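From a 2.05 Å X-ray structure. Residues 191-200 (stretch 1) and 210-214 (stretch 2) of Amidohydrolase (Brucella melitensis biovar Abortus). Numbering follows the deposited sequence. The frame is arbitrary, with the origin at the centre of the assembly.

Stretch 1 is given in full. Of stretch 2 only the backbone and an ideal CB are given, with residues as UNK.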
ATOM      1  N   ARG B 191      27.038 -29.999  11.005  1.00 26.51           N
ATOM      2  CA  ARG B 191      26.465 -29.226  12.101  1.00 25.35           C
ATOM      3  C   ARG B 191      25.035 -28.802  11.775  1.00 23.73           C
ATOM      4  O   ARG B 191      24.195 -28.707  12.677  1.00 22.39           O
ATOM      5  CB  ARG B 191      27.307 -28.007  12.452  1.00 25.42           C
ATOM      6  CG  ARG B 191      26.854 -27.328  13.739  1.00 26.24           C
ATOM      7  CD  ARG B 191      27.924 -26.379  14.269  1.00 27.01           C
ATOM      8  NE  ARG B 191      27.989 -25.166  13.464  1.00 28.29           N
ATOM      9  CZ  ARG B 191      29.025 -24.326  13.417  1.00 28.86           C
ATOM     10  NH1 ARG B 191      30.124 -24.575  14.115  1.00 29.99           N
ATOM     11  NH2 ARG B 191      28.971 -23.244  12.637  1.00 27.95           N
ATOM     12  N   PHE B 192      24.752 -28.603  10.484  1.00 22.47           N
ATOM     13  CA  PHE B 192      23.393 -28.325  10.049  1.00 21.43           C
ATOM     14  C   PHE B 192      22.437 -29.493  10.338  1.00 21.45           C
ATOM     15  O   PHE B 192      21.322 -29.247  10.817  1.00 20.10           O
ATOM     16  CB  PHE B 192      23.337 -27.939   8.557  1.00 21.04           C
ATOM     17  CG  PHE B 192      21.966 -27.543   8.093  1.00 19.80           C
ATOM     18  CD1 PHE B 192      21.452 -26.281   8.389  1.00 19.45           C
ATOM     19  CD2 PHE B 192      21.171 -28.425   7.386  1.00 19.99           C
ATOM     20  CE1 PHE B 192      20.169 -25.911   7.983  1.00 18.96           C
ATOM     21  CE2 PHE B 192      19.884 -28.054   6.974  1.00 19.11           C
ATOM     22  CZ  PHE B 192      19.386 -26.803   7.280  1.00 18.28           C
ATOM     23  N   ALA B 193      22.839 -30.734  10.008  1.00 21.85           N
ATOM     24  CA  ALA B 193      21.990 -31.914  10.319  1.00 22.18           C
ATOM     25  C   ALA B 193      21.700 -31.975  11.833  1.00 22.72           C
ATOM     26  O   ALA B 193      20.571 -32.217  12.253  1.00 22.59           O
ATOM     27  CB  ALA B 193      22.625 -33.236   9.839  1.00 23.30           C
ATOM     28  N   ARG B 194      22.711 -31.751  12.655  1.00 23.69           N
ATOM     29  CA  ARG B 194      22.510 -31.746  14.097  1.00 24.38           C
ATOM     30  C   ARG B 194      21.531 -30.626  14.529  1.00 23.23           C
ATOM     31  O   ARG B 194      20.723 -30.810  15.410  1.00 21.94           O
ATOM     32  CB  ARG B 194      23.849 -31.626  14.818  1.00 26.28           C
ATOM     33  CG  ARG B 194      24.661 -32.924  14.842  1.00 28.92           C
ATOM     34  CD  ARG B 194      25.815 -32.867  15.847  1.00 31.59           C
ATOM     35  NE  ARG B 194      26.894 -32.025  15.342  1.00 33.10           N
ATOM     36  CZ  ARG B 194      27.309 -30.873  15.889  1.00 35.95           C
ATOM     37  NH1 ARG B 194      28.301 -30.208  15.294  1.00 36.24           N
ATOM     38  NH2 ARG B 194      26.763 -30.368  17.008  1.00 35.86           N
ATOM     39  N   LEU B 195      21.577 -29.477  13.869  1.00 22.93           N
ATOM     40  CA  LEU B 195      20.653 -28.384  14.191  1.00 22.48           C
ATOM     41  C   LEU B 195      19.223 -28.777  13.818  1.00 21.89           C
ATOM     42  O   LEU B 195      18.289 -28.575  14.607  1.00 21.52           O
ATOM     43  CB  LEU B 195      21.070 -27.122  13.440  1.00 23.19           C
ATOM     44  CG  LEU B 195      20.132 -25.909  13.541  1.00 23.71           C
ATOM     45  CD1 LEU B 195      20.217 -25.315  14.920  1.00 24.94           C
ATOM     46  CD2 LEU B 195      20.520 -24.907  12.484  1.00 24.32           C
ATOM     47  N   ILE B 196      19.058 -29.356  12.629  1.00 20.99           N
ATOM     48  CA  ILE B 196      17.768 -29.867  12.195  1.00 21.15           C
ATOM     49  C   ILE B 196      17.212 -30.896  13.203  1.00 22.42           C
ATOM     50  O   ILE B 196      16.043 -30.853  13.543  1.00 22.14           O
ATOM     51  CB  ILE B 196      17.857 -30.489  10.783  1.00 21.36           C
ATOM     52  CG1 ILE B 196      17.956 -29.389   9.704  1.00 20.60           C
ATOM     53  CG2 ILE B 196      16.671 -31.394  10.503  1.00 21.25           C
ATOM     54  CD1 ILE B 196      16.758 -28.446   9.623  1.00 19.85           C
ATOM     55  N   GLU B 197      18.071 -31.772  13.716  1.00 23.25           N
ATOM     56  CA  GLU B 197      17.677 -32.706  14.748  1.00 25.31           C
ATOM     57  C   GLU B 197      17.209 -32.002  16.045  1.00 24.46           C
ATOM     58  O   GLU B 197      16.188 -32.381  16.608  1.00 24.44           O
ATOM     59  CB  GLU B 197      18.825 -33.720  15.016  1.00 28.27           C
ATOM     60  CG  GLU B 197      18.533 -34.765  16.078  1.00 29.52           C
ATOM     61  CD  GLU B 197      17.311 -35.613  15.770  1.00 31.96           C
ATOM     62  OE1 GLU B 197      16.906 -35.747  14.603  1.00 33.09           O
ATOM     63  OE2 GLU B 197      16.734 -36.154  16.724  1.00 34.40           O
ATOM     64  N   GLY B 198      17.931 -30.979  16.500  1.00 23.53           N
ATOM     65  CA  GLY B 198      17.470 -30.154  17.636  1.00 23.53           C
ATOM     66  C   GLY B 198      16.102 -29.536  17.378  1.00 22.83           C
ATOM     67  O   GLY B 198      15.222 -29.575  18.237  1.00 22.71           O
ATOM     68  N   CYS B 199      15.886 -29.039  16.160  1.00 21.94           N
ATOM     69  CA  CYS B 199      14.579 -28.485  15.796  1.00 21.48           C
ATOM     70  C   CYS B 199      13.469 -29.529  15.821  1.00 22.37           C
ATOM     71  O   CYS B 199      12.381 -29.276  16.335  1.00 22.23           O
ATOM     72  CB  CYS B 199      14.620 -27.849  14.405  1.00 21.01           C
ATOM     73  SG  CYS B 199      15.676 -26.415  14.261  1.00 20.28           S
ATOM     74  N   ARG B 200      13.744 -30.709  15.282  1.00 23.43           N
ATOM     75  CA  ARG B 200      12.746 -31.794  15.306  1.00 25.00           C
ATOM     76  C   ARG B 200      12.285 -32.119  16.742  1.00 25.59           C
ATOM     77  O   ARG B 200      11.098 -32.267  16.998  1.00 25.16           O
ATOM     78  CB  ARG B 200      13.278 -33.058  14.621  1.00 26.03           C
ATOM     79  CG  ARG B 200      12.222 -34.136  14.414  1.00 28.58           C
ATOM     80  CD  ARG B 200      12.843 -35.490  14.110  1.00 30.54           C
ATOM     81  NE  ARG B 200      13.785 -35.914  15.134  1.00 32.54           N
ATOM     82  CZ  ARG B 200      13.452 -36.322  16.370  1.00 35.94           C
ATOM     83  NH1 ARG B 200      12.184 -36.353  16.786  1.00 36.78           N
ATOM     84  NH2 ARG B 200      14.407 -36.709  17.220  1.00 36.80           N
ATOM     85  N   UNK B 210       5.523 -28.014  10.644  1.00 15.94           N
ATOM     86  CA  UNK B 210       6.263 -28.669   9.601  1.00 15.83           C
ATOM     87  C   UNK B 210       7.720 -28.229   9.700  1.00 15.69           C
ATOM     88  O   UNK B 210       7.991 -27.063  10.001  1.00 14.82           O
ATOM     89  CB  UNK B 210       5.673 -28.354   8.225  1.00 15.83           C
ATOM     90  N   UNK B 211       8.650 -29.158   9.496  1.00 16.33           N
ATOM     91  CA  UNK B 211      10.097 -28.832   9.511  1.00 17.29           C
ATOM     92  C   UNK B 211      10.670 -29.149   8.148  1.00 17.60           C
ATOM     93  O   UNK B 211      10.670 -30.325   7.728  1.00 18.64           O
ATOM     94  CB  UNK B 211      10.843 -29.606  10.600  1.00 17.29           C
ATOM     95  N   UNK B 212      11.145 -28.112   7.444  1.00 16.69           N
ATOM     96  CA  UNK B 212      11.827 -28.297   6.175  1.00 17.10           C
ATOM     97  C   UNK B 212      13.255 -27.759   6.251  1.00 17.30           C
ATOM     98  O   UNK B 212      13.788 -27.594   7.350  1.00 18.62           O
ATOM     99  CB  UNK B 212      11.055 -27.608   5.048  1.00 17.10           C
ATOM    100  N   UNK B 213      13.859 -27.484   5.105  1.00 16.65           N
ATOM    101  CA  UNK B 213      15.215 -26.917   5.030  1.00 16.75           C
ATOM    102  C   UNK B 213      15.267 -25.769   4.027  1.00 16.86           C
ATOM    103  O   UNK B 213      14.451 -25.707   3.100  1.00 16.73           O
ATOM    104  CB  UNK B 213      16.229 -27.996   4.643  1.00 16.75           C
ATOM    105  N   UNK B 214      16.195 -24.838   4.256  1.00 16.97           N
ATOM    106  CA  UNK B 214      16.285 -23.620   3.464  1.00 16.99           C
ATOM    107  C   UNK B 214      17.752 -23.361   3.095  1.00 17.55           C
ATOM    108  O   UNK B 214      18.420 -22.583   3.754  1.00 16.68           O
ATOM    109  CB  UNK B 214      15.696 -22.432   4.227  1.00 16.99           C
TER

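Stretch 1 is a continuous helix: each amide from Leu195 to Arg200 bonds to the carbonyl four residues earlier, as in Arg200 N to Ile196 O at 2.9 Å. These amides and the carbonyls they meet are therefore spent within the helix, and the side it turns to stretch 2 is lined by Phe192, Ile196 and Cys199, whose CA-to-CB bonds point toward that stretch. The one charged pair nearby is already closed, with Arg200 NH2 in a salt bridge to Glu197 OE2 at a very short 2.4 Å.

Position 210 has extended angles (-124/140), and no atom of stretch 1 lies within 5.5 Å of its ideal CB. Stretch 1 sets no preference here beyond compatibility with a strand, which a beta-branched residue meets well. The deposited residue is Val210, with chi1 at 175° (t); its side chain is out of reach of the helix.

Position 211 is also extended (-118/116), but its CA-to-CB bond points toward the helix. The ideal CB has no neighbour within 5.5 Å, so a short side chain would fall short of contact, while a longer apolar one such as leucine, isoleucine or methionine could reach the helix surface. The deposited residue is Leu211 (chi1 t, chi2 p). Leu211 CD1 lies 3.8 Å from Cys199 CB, and Leu211 CD2 lies 4.0 Å from Ile196 CG2 and 3.9 Å from Arg200 CB. Leu211 CD2 also sits 3.6 Å from both Ile196 O and Arg200 N, two atoms already joined by a helical hydrogen bond, so the methyl packs over a satisfied pair. With 86 Å² covered, Leu211 makes the largest contribution from either stretch.

Position 212 has angles of -120/-160, and its ideal CB points away from the helix, with nothing of stretch 1 within 5.5 Å. Neither the angles nor stretch 1 calls for glycine; many side chains would suit as far as this helix goes. Gly212 is deposited, and its contact comes through the backbone: its O lies 3.8 Å from Ile196 CD1.

At position 213 (-134/152) the CA-to-CB bond points toward the helix again, and the ideal CB is already 4.3 Å from Phe192 CZ and 5.0 Å from Ile196 CD1. Both neighbours are hydrocarbon, favouring a compact apolar side chain; alanine, valine or isoleucine are all plausible. Val213, with chi1 at -55° (m), brings CG1 to 4.1 Å from Phe192 CE2, at the ring's edge and near its plane, and to 4.1 Å from Ile196 CD1.

At position 214 (-135/83) the CA-to-CB bond points sideways, and the ideal CB has no neighbour within 5.5 Å, so stretch 1 discriminates little. Ala214 is deposited, its CB remaining 6.5 Å from Phe192 CZ.

Stretch 2, residues 210-214: VLGVA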
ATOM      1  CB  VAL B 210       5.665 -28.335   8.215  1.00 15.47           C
ATOM      2  CG1 VAL B 210       6.532 -28.948   7.107  1.00 15.51           C
ATOM      3  CG2 VAL B 210       4.231 -28.883   8.108  1.00 15.71           C
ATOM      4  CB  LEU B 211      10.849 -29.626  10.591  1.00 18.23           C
ATOM      5  CG  LEU B 211      12.378 -29.452  10.724  1.00 18.67           C
ATOM      6  CD1 LEU B 211      12.707 -28.008  11.088  1.00 17.66           C
ATOM      7  CD2 LEU B 211      12.981 -30.421  11.743  1.00 19.57           C
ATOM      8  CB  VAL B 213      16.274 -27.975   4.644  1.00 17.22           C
ATOM      9  CG1 VAL B 213      16.230 -29.179   5.609  1.00 16.97           C
ATOM     10  CG2 VAL B 213      16.073 -28.407   3.203  1.00 17.17           C
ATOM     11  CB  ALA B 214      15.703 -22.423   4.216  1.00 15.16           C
TER
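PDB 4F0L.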